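Local coordinates for secreted protein (Streptomyces lividans TK24, PDB 5LXZ) that is probably a copper-radical oxidase of the galactose oxidase family (AA5), with its active-site copper bound where a seven-bladed beta-propeller meets the C-terminal domain, at residues A31-T36 with W583-V588; T84-G89 with G257-V262; T250-G255 with T550-R555; L356-Q361 with A410-D415; V570-P573 with L578-S581. The protein carries 1 engineered substitution. All coordinates share one frame; numbering follows the deposited sequence.

Contact 1 of 5, residues A31-T36 with W583-V588; sequences AALLRT and WYMMFV
Trp583 N donates to Gln85 OE1, a bond to a residue outside the contact, and just there, near the start of strand 582-590, Arg35 lies over one face of the Trp583 indole. The strand belongs to the galactose oxidase-like early set domain, while strand 30-33 belongs to a propeller blade, so the contact joins two domains. No hydrogen bond crosses it; the contact is made by side-chain overlap. Arg35 CG stands 3.8 Å from the centroid of the five-membered ring of Trp583 and only 5° off the ring normal, a CH-pi contact, and CD follows above the middle of the bicycle. A bend at chi2 then lays the remaining chain along the ring, leaving the guanidinium and indole planes 7° apart, with Trp583 CZ2 beneath the rim of the guanidinium rather than its centre. Such a nearly parallel arrangement probably restrains the rotation of both groups. Val232 also touches Arg35, and Arg602 touches Trp583.

Deeper in, the chemistry is wholly apolar. Leu33 and Met585 meet end on, with Trp600 against both. The sulfur meets the leucine first, and the bend at chi3 (-72°) folds the methionine methyl back to the same branch: Leu33 CD2 lies 3.5 Å from Met585 SD and 3.6 Å from Met585 CE.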
# COMPACT_ATOMS: atom_id res chain seq x y z
N ALA A 31 3.10 -8.53 2.65
CA ALA A 31 2.61 -9.85 2.96
C ALA A 31 1.25 -10.07 2.37
O ALA A 31 0.47 -9.12 2.18
CB ALA A 31 2.60 -10.11 4.44
N ALA A 32 0.96 -11.32 2.06
CA ALA A 32 -0.34 -11.68 1.52
C ALA A 32 -0.76 -13.03 2.07
O ALA A 32 0.04 -13.96 2.06
CB ALA A 32 -0.30 -11.72 0.01
N LEU A 33 -1.99 -13.15 2.53
CA LEU A 33 -2.55 -14.43 2.86
C LEU A 33 -2.94 -15.14 1.59
O LEU A 33 -3.60 -14.56 0.76
CB LEU A 33 -3.73 -14.30 3.80
CG LEU A 33 -4.46 -15.60 4.08
CD1 LEU A 33 -3.57 -16.56 4.85
CD2 LEU A 33 -5.75 -15.34 4.86
N LEU A 34 -2.47 -16.38 1.41
CA LEU A 34 -2.76 -17.18 0.23
C LEU A 34 -3.87 -18.17 0.53
O LEU A 34 -4.17 -18.51 1.69
CB LEU A 34 -1.51 -17.97 -0.13
CG LEU A 34 -0.22 -17.14 -0.27
CD1 LEU A 34 0.93 -18.11 -0.45
CD2 LEU A 34 -0.33 -16.15 -1.40
N ARG A 35 -4.53 -18.60 -0.54
CA ARG A 35 -5.69 -19.48 -0.41
C ARG A 35 -5.39 -20.84 0.17
O ARG A 35 -6.28 -21.56 0.54
CB ARG A 35 -6.42 -19.57 -1.75
CG ARG A 35 -5.66 -20.21 -2.89
CD ARG A 35 -5.97 -21.66 -3.01
NE ARG A 35 -5.61 -22.15 -4.34
CZ ARG A 35 -5.76 -23.42 -4.72
NH1 ARG A 35 -6.23 -24.31 -3.88
NH2 ARG A 35 -5.47 -23.76 -5.97
N THR A 36 -4.11 -21.19 0.23
CA THR A 36 -3.64 -22.37 0.96
C THR A 36 -3.63 -22.23 2.46
O THR A 36 -3.35 -23.19 3.17
CB THR A 36 -2.22 -22.71 0.50
OG1 THR A 36 -1.41 -21.52 0.67
CG2 THR A 36 -2.22 -23.10 -0.95
N TRP A 583 -10.52 -16.24 -4.34
CA TRP A 583 -10.68 -17.02 -3.14
C TRP A 583 -10.94 -16.11 -1.95
O TRP A 583 -10.34 -15.04 -1.83
CB TRP A 583 -9.43 -17.83 -2.89
CG TRP A 583 -9.27 -18.99 -3.79
CD1 TRP A 583 -8.77 -18.97 -5.08
CD2 TRP A 583 -9.62 -20.34 -3.51
NE1 TRP A 583 -8.74 -20.25 -5.57
CE2 TRP A 583 -9.26 -21.10 -4.64
CE3 TRP A 583 -10.15 -20.97 -2.40
CZ2 TRP A 583 -9.42 -22.48 -4.68
CZ3 TRP A 583 -10.35 -22.32 -2.45
CH2 TRP A 583 -9.97 -23.06 -3.57
N TYR A 584 -11.76 -16.59 -1.03
CA TYR A 584 -12.21 -15.89 0.13
C TYR A 584 -12.18 -16.81 1.33
O TYR A 584 -12.41 -18.01 1.22
CB TYR A 584 -13.64 -15.45 -0.02
CG TYR A 584 -13.89 -14.35 -1.03
CD1 TYR A 584 -13.98 -14.65 -2.39
CD2 TYR A 584 -14.02 -13.03 -0.64
CE1 TYR A 584 -14.18 -13.66 -3.32
CE2 TYR A 584 -14.24 -12.03 -1.57
CZ TYR A 584 -14.30 -12.33 -2.90
OH TYR A 584 -14.54 -11.32 -3.82
N MET A 585 -11.95 -16.21 2.50
CA MET A 585 -12.24 -16.83 3.79
C MET A 585 -13.69 -16.68 4.12
O MET A 585 -14.21 -15.57 4.12
CB MET A 585 -11.43 -16.21 4.88
CG MET A 585 -9.95 -16.54 4.84
SD MET A 585 -9.01 -15.69 6.12
CE MET A 585 -8.98 -14.00 5.54
N MET A 586 -14.40 -17.78 4.46
CA MET A 586 -15.74 -17.66 4.95
C MET A 586 -15.75 -17.91 6.44
O MET A 586 -15.37 -18.99 6.90
CB MET A 586 -16.71 -18.61 4.25
CG MET A 586 -18.16 -18.21 4.55
SD MET A 586 -19.33 -19.41 3.92
CE MET A 586 -19.20 -20.72 5.13
N PHE A 587 -16.22 -16.92 7.17
CA PHE A 587 -16.35 -16.99 8.63
C PHE A 587 -17.83 -16.94 8.99
O PHE A 587 -18.62 -16.17 8.41
CB PHE A 587 -15.70 -15.77 9.31
CG PHE A 587 -14.21 -15.75 9.27
CD1 PHE A 587 -13.45 -16.32 10.28
CD2 PHE A 587 -13.54 -15.04 8.25
CE1 PHE A 587 -12.05 -16.22 10.27
CE2 PHE A 587 -12.17 -14.96 8.25
CZ PHE A 587 -11.43 -15.49 9.25
N VAL A 588 -18.21 -17.71 10.01
CA VAL A 588 -19.55 -17.57 10.59
C VAL A 588 -19.37 -17.08 12.01
O VAL A 588 -18.46 -17.54 12.71
CB VAL A 588 -20.38 -18.87 10.49
CG1 VAL A 588 -20.37 -19.34 9.03
CG2 VAL A 588 -19.89 -19.97 11.42

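Contact 2 of 5, residues T84-G89 with G257-V262; sequences TQLANG and GKILSV
Thr84, Leu86 and Ile259 meet entirely through aliphatic branches, with no ring, amide or carboxylate among the touching groups to offer a face or an edge. Ile259 is the shared partner. Thr84 comes at it tip to tip, its methyl CG2 3.8 Å from Ile259 CD1 and equally near Ile259 CG2, so both branches of the isoleucine are met. Leu86 arrives obliquely, and its CD2 lies 3.5 Å from Ile259 CG1. The threonine can show its methyl because chi1 of -158° turns OG1 elsewhere, to a hydrogen bond with Asp553 OD1. An alanine in place of Ile259 is likely to open a gap beneath Leu86 CD2 and leave the Thr84 methyl without its partner. Beside this apolar patch one water spans the segments: it donates to Gly257 O at 2.6 Å and accepts a weak bond from Ala87 N at 3.4 Å. Ala87 sits in a type I turn closed by Gly89 N to Leu86 O. Strand 81-85 opens one antiparallel sheet, and strand 259-262 is second in the next propeller blade, reached through the inserted barrel domain; such side-chain packing is typical of neighbouring blades in a beta-propeller, the second here a Kelch motif.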
# COMPACT_ATOMS: atom_id res chain seq x y z
N THR A 84 -2.00 -7.94 -6.29
CA THR A 84 -3.36 -8.25 -5.96
C THR A 84 -3.65 -9.70 -6.36
O THR A 84 -2.97 -10.28 -7.22
CB THR A 84 -4.33 -7.22 -6.55
OG1 THR A 84 -5.58 -7.24 -5.82
CG2 THR A 84 -4.54 -7.46 -8.01
N GLN A 85 -4.63 -10.31 -5.71
CA GLN A 85 -5.06 -11.66 -6.05
C GLN A 85 -5.82 -11.71 -7.35
O GLN A 85 -6.74 -10.95 -7.57
CB GLN A 85 -5.97 -12.19 -4.93
CG GLN A 85 -6.24 -13.69 -5.10
CD GLN A 85 -7.45 -14.26 -4.39
OE1 GLN A 85 -7.94 -15.35 -4.78
NE2 GLN A 85 -7.90 -13.64 -3.33
N LEU A 86 -5.43 -12.64 -8.20
CA LEU A 86 -6.15 -12.95 -9.42
C LEU A 86 -7.29 -13.93 -9.14
O LEU A 86 -7.38 -14.52 -8.08
CB LEU A 86 -5.18 -13.57 -10.42
CG LEU A 86 -4.04 -12.66 -10.83
CD1 LEU A 86 -3.17 -13.42 -11.80
CD2 LEU A 86 -4.48 -11.34 -11.41
N ALA A 87 -8.17 -14.06 -10.12
CA ALA A 87 -9.31 -14.98 -9.96
C ALA A 87 -8.94 -16.41 -9.66
O ALA A 87 -9.67 -17.14 -8.95
CB ALA A 87 -10.21 -14.94 -11.19
N ASN A 88 -7.78 -16.87 -10.14
CA ASN A 88 -7.34 -18.20 -9.78
C ASN A 88 -6.58 -18.37 -8.48
O ASN A 88 -6.09 -19.46 -8.17
CB ASN A 88 -6.55 -18.79 -10.93
CG ASN A 88 -5.20 -18.15 -11.10
OD1 ASN A 88 -4.81 -17.19 -10.40
ND2 ASN A 88 -4.46 -18.65 -12.09
N GLY A 89 -6.50 -17.32 -7.66
CA GLY A 89 -5.80 -17.40 -6.39
C GLY A 89 -4.33 -17.08 -6.47
O GLY A 89 -3.68 -16.91 -5.45
N GLY A 257 -12.37 -8.12 -14.29
CA GLY A 257 -11.43 -9.05 -13.75
C GLY A 257 -9.99 -8.79 -14.22
O GLY A 257 -9.07 -9.50 -13.81
N LYS A 258 -9.78 -7.79 -15.07
CA LYS A 258 -8.44 -7.42 -15.47
C LYS A 258 -7.84 -6.55 -14.36
O LYS A 258 -8.57 -6.03 -13.51
CB LYS A 258 -8.46 -6.71 -16.80
CG LYS A 258 -8.99 -7.62 -17.91
CD LYS A 258 -8.91 -6.90 -19.23
CE LYS A 258 -9.58 -7.75 -20.31
NZ LYS A 258 -9.54 -7.01 -21.59
N ILE A 259 -6.53 -6.47 -14.34
CA ILE A 259 -5.81 -5.75 -13.28
C ILE A 259 -5.18 -4.48 -13.79
O ILE A 259 -4.40 -4.49 -14.73
CB ILE A 259 -4.72 -6.62 -12.66
CG1 ILE A 259 -5.22 -8.02 -12.29
CG2 ILE A 259 -4.06 -5.89 -11.48
CD1 ILE A 259 -6.37 -8.04 -11.32
N LEU A 260 -5.60 -3.37 -13.20
CA LEU A 260 -5.10 -2.06 -13.54
C LEU A 260 -3.83 -1.78 -12.73
O LEU A 260 -3.85 -1.88 -11.50
CB LEU A 260 -6.17 -1.03 -13.29
CG LEU A 260 -5.82 0.43 -13.62
CD1 LEU A 260 -5.72 0.68 -15.09
CD2 LEU A 260 -6.89 1.30 -13.02
N SER A 261 -2.79 -1.33 -13.40
CA SER A 261 -1.55 -0.87 -12.76
C SER A 261 -1.41 0.63 -12.95
O SER A 261 -1.50 1.13 -14.08
CB SER A 261 -0.39 -1.60 -13.33
OG SER A 261 0.77 -1.14 -12.70
N VAL A 262 -1.27 1.33 -11.82
CA VAL A 262 -1.27 2.78 -11.76
C VAL A 262 -0.05 3.29 -11.03
O VAL A 262 0.29 2.82 -9.93
CB VAL A 262 -2.53 3.28 -11.05
CG1 VAL A 262 -2.63 4.78 -11.00
CG2 VAL A 262 -3.75 2.73 -11.79
O HOH W 1 -8.43 -11.23 -11.93

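Contact 3 of 5, residues T250-G255 with T550-R555. With EDO (1,2-ethanediol), chain P; EDO (1,2-ethanediol), chain N.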
# COMPACT_ATOMS: atom_id res chain seq x y z
N THR A 250 0.17 0.84 -7.70
CA THR A 250 -0.99 0.07 -7.24
C THR A 250 -1.48 -0.81 -8.34
O THR A 250 -1.60 -0.36 -9.48
CB THR A 250 -2.11 1.01 -6.77
OG1 THR A 250 -1.71 1.51 -5.49
CG2 THR A 250 -3.44 0.31 -6.60
N LEU A 251 -1.77 -2.07 -7.98
CA LEU A 251 -2.48 -3.01 -8.84
C LEU A 251 -3.85 -3.23 -8.26
O LEU A 251 -3.95 -3.55 -7.07
CB LEU A 251 -1.73 -4.33 -8.89
CG LEU A 251 -0.68 -4.47 -9.99
CD1 LEU A 251 0.36 -3.42 -10.01
CD2 LEU A 251 -0.05 -5.87 -9.85
N THR A 252 -4.89 -3.03 -9.03
CA THR A 252 -6.25 -3.16 -8.50
C THR A 252 -7.17 -3.80 -9.54
O THR A 252 -7.05 -3.55 -10.73
CB THR A 252 -6.76 -1.77 -8.01
OG1 THR A 252 -7.89 -1.96 -7.16
CG2 THR A 252 -7.05 -0.83 -9.09
N THR A 253 -8.05 -4.67 -9.08
CA THR A 253 -8.94 -5.40 -10.00
C THR A 253 -10.09 -4.56 -10.50
O THR A 253 -10.74 -3.86 -9.71
CB THR A 253 -9.52 -6.58 -9.24
OG1 THR A 253 -8.43 -7.39 -8.76
CG2 THR A 253 -10.46 -7.39 -10.12
N LEU A 254 -10.32 -4.62 -11.79
CA LEU A 254 -11.44 -3.92 -12.42
C LEU A 254 -12.69 -4.83 -12.51
O LEU A 254 -12.66 -6.00 -12.18
CB LEU A 254 -11.02 -3.44 -13.81
CG LEU A 254 -9.84 -2.46 -13.84
CD1 LEU A 254 -9.49 -2.13 -15.29
CD2 LEU A 254 -10.16 -1.17 -13.10
N GLY A 255 -13.79 -4.26 -12.96
CA GLY A 255 -15.03 -5.03 -13.03
C GLY A 255 -14.97 -6.19 -14.01
O GLY A 255 -15.69 -7.18 -13.78
N THR A 550 -1.32 0.11 2.52
CA THR A 550 -2.20 -0.01 1.37
C THR A 550 -2.63 -1.46 1.25
O THR A 550 -1.77 -2.35 1.16
CB THR A 550 -1.47 0.44 0.09
OG1 THR A 550 -0.93 1.75 0.31
CG2 THR A 550 -2.42 0.52 -1.13
N ASP A 551 -3.92 -1.70 1.14
CA ASP A 551 -4.47 -3.03 0.93
C ASP A 551 -5.76 -2.89 0.17
O ASP A 551 -6.79 -2.60 0.73
CB ASP A 551 -4.66 -3.68 2.29
CG ASP A 551 -5.19 -5.07 2.24
OD1 ASP A 551 -5.56 -5.61 1.17
OD2 ASP A 551 -5.21 -5.64 3.38
N VAL A 552 -5.69 -3.08 -1.14
CA VAL A 552 -6.90 -2.94 -1.94
C VAL A 552 -7.62 -4.25 -2.07
O VAL A 552 -8.66 -4.29 -2.71
CB VAL A 552 -6.59 -2.30 -3.32
CG1 VAL A 552 -5.97 -0.92 -3.11
CG2 VAL A 552 -5.76 -3.19 -4.19
N ASP A 553 -7.06 -5.30 -1.50
CA ASP A 553 -7.66 -6.64 -1.59
C ASP A 553 -8.70 -6.86 -0.53
O ASP A 553 -9.78 -7.40 -0.82
CB ASP A 553 -6.58 -7.73 -1.46
CG ASP A 553 -5.80 -7.94 -2.75
OD1 ASP A 553 -5.16 -6.98 -3.25
OD2 ASP A 553 -5.80 -9.08 -3.25
N GLN A 554 -8.43 -6.50 0.73
CA GLN A 554 -9.35 -6.92 1.77
C GLN A 554 -10.72 -6.24 1.61
O GLN A 554 -10.81 -5.08 1.30
CB GLN A 554 -8.81 -6.79 3.21
CG GLN A 554 -8.71 -5.37 3.62
CD GLN A 554 -8.27 -5.15 5.06
OE1 GLN A 554 -8.55 -5.92 5.96
NE2 GLN A 554 -7.62 -4.04 5.27
N ARG A 555 -11.77 -7.04 1.84
CA ARG A 555 -13.15 -6.56 1.87
C ARG A 555 -13.92 -7.70 2.49
O ARG A 555 -13.52 -8.88 2.33
CB ARG A 555 -13.70 -6.24 0.46
CG ARG A 555 -13.47 -7.31 -0.60
CD ARG A 555 -14.12 -6.97 -1.93
NE ARG A 555 -13.61 -5.68 -2.46
CZ ARG A 555 -14.27 -4.91 -3.31
NH1 ARG A 555 -15.46 -5.25 -3.75
NH2 ARG A 555 -13.73 -3.76 -3.73
C1 EDO P . -0.27 -2.12 -3.63
O1 EDO P . 0.29 -3.44 -3.54
C2 EDO P . -1.63 -2.21 -4.22
O2 EDO P . -1.46 -3.11 -5.32
C1 EDO N . -14.74 -1.28 -15.15
O1 EDO N . -14.27 -1.59 -13.82
C2 EDO N . -13.92 -1.95 -16.25
O2 EDO N . -13.89 -3.35 -16.07
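Val552 presses a methyl against a backbone oxygen: Val552 CG2 lies 3.4 Å from Leu251 O, and no hydrogen bond joins the two segments. This branch sits between the backbone N and the carbonyl carbon of its own residue (chi1 -59°, measured to CG1), which turns it to the strand. Thr252 crosses the valine at about a right angle, with OG1 3.9 Å from the same methyl, Val552 CG2; that hydroxyl is satisfied by Leu301 O, so its approach to Val552 is van der Waals packing. Thr250 OG1 is likewise taken up, by Pro299 O.

A 1,2-ethanediol, probably from the crystallisation liquor, sits beside the contact. Its O2 accepts from Leu251 N at 2.9 Å with a nearly straight angle of 164°, and His83 N also bonds to the molecule. Strand 250-253 is an edge strand of a Kelch blade, which explains why its N-H can be used this way. Segment 550-555 follows soon after the copper ligand His548; in galactose oxidase, too, the C-terminal domain sends a loop into the propeller to supply a copper histidine. Here the chain is folded into an Asx motif. Asp551 OD1 accepts from Gln554 N at 3.0 Å, the donor lying 49° out of the carboxylate plane, and more weakly from Asp553 N, while Ser544 OG binds Asp551 OD2. Asp553 in turn uses OD2 for Gln85 N.

Contact 4 of 5, residues L356-Q361 with A410-D415; sequences LLPPAQ and ASILPD
Ile412 fills the first shell with two of its branches. Its CD1 touches a backbone oxygen, Leu356 O, at 3.3 Å, while its CG2 lies alongside the Pro358 ring, 3.9 Å from Pro358 CG and 4.0 Å from Pro358 CB. The proline and isoleucine side chains run antiparallel to one another, side by side, so the methyl rests beside CB and CG of the ring instead of meeting it end on. Extension at chi2 (168°) carries CD1 outward to the carbonyl. A glycine in place of Ile412 would probably leave the Pro358 ring without its neighbour and open a gap beside Leu356 O.

The partners belong to successive antiparallel blades of the propeller: Leu356 ends strand 353-356, the first of its sheet, and Ile412 ends strand 409-412, the first of the next. Val355 and Ser556 also touch Ile412, and Ser556 reaches Pro358 as well. The backbone of the isoleucine strand is also held by Gln554, whose OE1 accepts from Ile412 N and whose NE2 donates to Ala410 O. On the other segment, a cis peptide between Pro358 and Pro359 turns the chain, and Ala360 is tied to Ser556 through the backbone.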
# COMPACT_ATOMS: atom_id res chain seq x y z
N LEU A 356 -12.31 -0.45 3.07
CA LEU A 356 -13.71 -0.61 2.67
C LEU A 356 -14.39 -1.28 3.87
O LEU A 356 -14.08 -2.43 4.17
CB LEU A 356 -13.83 -1.41 1.39
CG LEU A 356 -15.23 -1.80 0.95
CD1 LEU A 356 -16.20 -0.64 0.94
CD2 LEU A 356 -15.13 -2.42 -0.42
N LEU A 357 -15.16 -0.52 4.62
CA LEU A 357 -15.71 -1.03 5.86
C LEU A 357 -16.63 -2.20 5.65
O LEU A 357 -17.28 -2.31 4.62
CB LEU A 357 -16.48 0.06 6.61
CG LEU A 357 -15.64 1.25 7.06
CD1 LEU A 357 -16.58 2.34 7.59
CD2 LEU A 357 -14.64 0.86 8.12
N PRO A 358 -16.69 -3.09 6.65
CA PRO A 358 -17.59 -4.22 6.57
C PRO A 358 -19.02 -3.78 6.91
O PRO A 358 -19.18 -2.95 7.81
CB PRO A 358 -17.02 -5.18 7.63
CG PRO A 358 -16.33 -4.35 8.60
CD PRO A 358 -15.85 -3.12 7.86
N PRO A 359 -20.07 -4.27 6.22
CA PRO A 359 -19.99 -5.09 5.03
C PRO A 359 -19.76 -4.25 3.79
O PRO A 359 -20.25 -3.13 3.68
CB PRO A 359 -21.37 -5.74 4.97
CG PRO A 359 -22.28 -4.70 5.55
CD PRO A 359 -21.48 -3.98 6.61
N ALA A 360 -19.05 -4.83 2.82
CA ALA A 360 -18.70 -4.16 1.59
C ALA A 360 -19.89 -3.68 0.78
O ALA A 360 -19.79 -2.73 0.03
CB ALA A 360 -17.83 -5.04 0.73
N GLN A 361 -21.03 -4.33 0.97
CA GLN A 361 -22.25 -3.86 0.33
C GLN A 361 -22.53 -2.37 0.57
O GLN A 361 -23.12 -1.72 -0.30
CB GLN A 361 -23.46 -4.65 0.85
CG GLN A 361 -23.57 -6.01 0.21
CD GLN A 361 -22.91 -7.15 0.98
OE1 GLN A 361 -21.98 -6.96 1.78
NE2 GLN A 361 -23.43 -8.37 0.77
N ALA A 410 -4.51 -1.48 9.53
CA ALA A 410 -5.94 -1.57 9.57
C ALA A 410 -6.44 -2.81 8.89
O ALA A 410 -6.20 -2.98 7.69
CB ALA A 410 -6.61 -0.33 9.03
N SER A 411 -7.04 -3.71 9.65
CA SER A 411 -7.48 -5.01 9.14
C SER A 411 -8.93 -5.25 9.52
O SER A 411 -9.29 -5.09 10.69
CB SER A 411 -6.62 -6.13 9.73
OG SER A 411 -5.38 -6.30 9.00
N ILE A 412 -9.75 -5.63 8.56
CA ILE A 412 -11.13 -6.02 8.80
C ILE A 412 -11.17 -7.36 9.53
O ILE A 412 -10.43 -8.28 9.19
CB ILE A 412 -11.88 -6.17 7.48
CG1 ILE A 412 -11.91 -4.83 6.72
CG2 ILE A 412 -13.28 -6.69 7.71
CD1 ILE A 412 -12.39 -5.02 5.29
N LEU A 413 -11.99 -7.46 10.58
CA LEU A 413 -12.20 -8.71 11.30
C LEU A 413 -13.57 -9.31 10.96
O LEU A 413 -14.47 -8.59 10.53
CB LEU A 413 -12.15 -8.46 12.82
CG LEU A 413 -10.75 -8.48 13.45
CD1 LEU A 413 -9.69 -7.70 12.76
CD2 LEU A 413 -10.84 -8.09 14.94
N PRO A 414 -13.73 -10.61 11.23
CA PRO A 414 -14.97 -11.30 10.84
C PRO A 414 -16.25 -10.96 11.59
O PRO A 414 -17.33 -11.37 11.15
CB PRO A 414 -14.62 -12.77 10.96
CG PRO A 414 -13.50 -12.82 11.89
CD PRO A 414 -12.71 -11.56 11.69
N ASP A 415 -16.13 -10.20 12.67
CA ASP A 415 -17.30 -9.71 13.39
C ASP A 415 -17.74 -8.31 12.94
O ASP A 415 -18.59 -7.70 13.59
CB ASP A 415 -17.05 -9.75 14.89
CG ASP A 415 -15.96 -8.81 15.33
OD1 ASP A 415 -15.22 -8.26 14.48
OD2 ASP A 415 -15.81 -8.61 16.55

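Contact 5 of 5, residues V570-P573 with L578-S581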
# COMPACT_ATOMS: atom_id res chain seq x y z
N VAL A 570 -25.46 -21.05 2.64
CA VAL A 570 -25.12 -19.64 2.43
C VAL A 570 -25.31 -19.30 0.97
O VAL A 570 -25.17 -20.17 0.12
CB VAL A 570 -23.66 -19.34 2.86
CG1 VAL A 570 -23.43 -19.79 4.29
CG2 VAL A 570 -22.64 -20.01 1.96
N THR A 571 -25.58 -18.04 0.68
CA THR A 571 -25.77 -17.60 -0.70
C THR A 571 -24.84 -16.41 -0.95
O THR A 571 -24.85 -15.47 -0.21
CB THR A 571 -27.24 -17.23 -0.98
OG1 THR A 571 -28.07 -18.38 -0.67
CG2 THR A 571 -27.48 -16.86 -2.42
N VAL A 572 -24.06 -16.51 -2.01
CA VAL A 572 -23.13 -15.46 -2.37
C VAL A 572 -23.90 -14.37 -3.10
O VAL A 572 -24.65 -14.65 -4.03
CB VAL A 572 -22.01 -16.04 -3.26
CG1 VAL A 572 -21.04 -14.94 -3.70
CG2 VAL A 572 -21.21 -17.10 -2.51
N PRO A 573 -23.66 -13.11 -2.75
CA PRO A 573 -24.33 -12.03 -3.44
C PRO A 573 -23.99 -11.97 -4.93
O PRO A 573 -22.95 -12.45 -5.36
CB PRO A 573 -23.75 -10.77 -2.79
CG PRO A 573 -23.38 -11.19 -1.46
CD PRO A 573 -22.99 -12.63 -1.53
N LEU A 578 -18.74 -6.36 -6.69
CA LEU A 578 -18.78 -6.54 -5.27
C LEU A 578 -17.98 -7.77 -4.87
O LEU A 578 -17.07 -7.70 -4.04
CB LEU A 578 -20.25 -6.69 -4.82
CG LEU A 578 -20.47 -7.02 -3.34
CD1 LEU A 578 -19.90 -5.94 -2.41
CD2 LEU A 578 -21.94 -7.33 -3.09
N VAL A 579 -18.39 -8.93 -5.38
CA VAL A 579 -17.76 -10.20 -5.09
C VAL A 579 -16.81 -10.48 -6.25
O VAL A 579 -17.17 -11.14 -7.21
CB VAL A 579 -18.77 -11.34 -4.92
CG1 VAL A 579 -18.05 -12.54 -4.39
CG2 VAL A 579 -19.90 -10.92 -3.99
N GLN A 580 -15.62 -9.90 -6.19
CA GLN A 580 -14.60 -10.12 -7.23
C GLN A 580 -14.32 -11.64 -7.28
O GLN A 580 -14.28 -12.30 -6.23
CB GLN A 580 -13.34 -9.31 -6.88
CG GLN A 580 -13.61 -7.81 -6.88
CD GLN A 580 -12.53 -6.98 -6.18
OE1 GLN A 580 -12.06 -7.32 -5.09
NE2 GLN A 580 -12.11 -5.89 -6.82
N SER A 581 -14.06 -12.16 -8.47
CA SER A 581 -13.69 -13.56 -8.56
C SER A 581 -12.36 -13.81 -7.85
O SER A 581 -11.46 -12.96 -7.82
CB SER A 581 -13.55 -13.92 -10.00
OG SER A 581 -14.77 -13.74 -10.66
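Val572 and Val579 each swing CG1 opposite the backbone N (chi1 178° and -170°), and these two methyls meet, Val572 CG1 lying 3.9 Å from Val579 CG1 as the side chains pass at a slant. Both segments lie in the galactose oxidase-like early set domain, on the connection that leaves strand 567-571 and returns as strand 582-590 of the same mixed sheet. The contact closes this short excursion on itself, with only four residues between the segments.

Pro573 receives the other approaches. Its CB is touched from two residues: Leu578 CD2 stands 3.9 Å from Pro573 CB and Val579 CG2 4.0 Å from it. Val579 therefore serves both partners, CG1 chiefly on the valine and CG2 chiefly on the proline, whereas Leu578 gives a single branch. Ile557 of strand 556-564 also touches Pro573 and Val579, and Gln361 from the propeller lies against the proline, which places the loop next to the boundary between the domains.

Polar bonds hold the backbone of the returning segment. Arg555 NH1 donates to Leu578 O, and Arg521 NH1 to Val579 O; Gln580 N to Leu578 O is a weak bond within the segment. Val572 is held by backbone hydrogen bonds to Gly522 and Gly523. By contrast, the carbonyl of the proline is buried here without any hydrogen-bonding partner in the model: the neighbour across the contact is a methyl, Val579 CG2, 3.7 Å from Pro573 O.

All five contacts are largely buried, but their depth differs: the centre of contact 3 lies about 10 Å from the centre of the chain, that of contact 5 about 25 Å. Contacts 2 and 4 each pair consecutive propeller blades mainly through aliphatic side chains, contact 2 adding a bridging water and contact 4 a methyl against a carbonyl oxygen; contacts 1 and 3 join blades to the C-terminal domain; contact 5 stays within that domain. Contacts 2 and 3 share one sheet, and contacts 1 and 5 both reach the sheet holding strand 582-590. Contact 1 alone relies on an aromatic face. Segment 550-555 is the polar hub, its side chains hydrogen-bonding to contacts 2, 4 and 5.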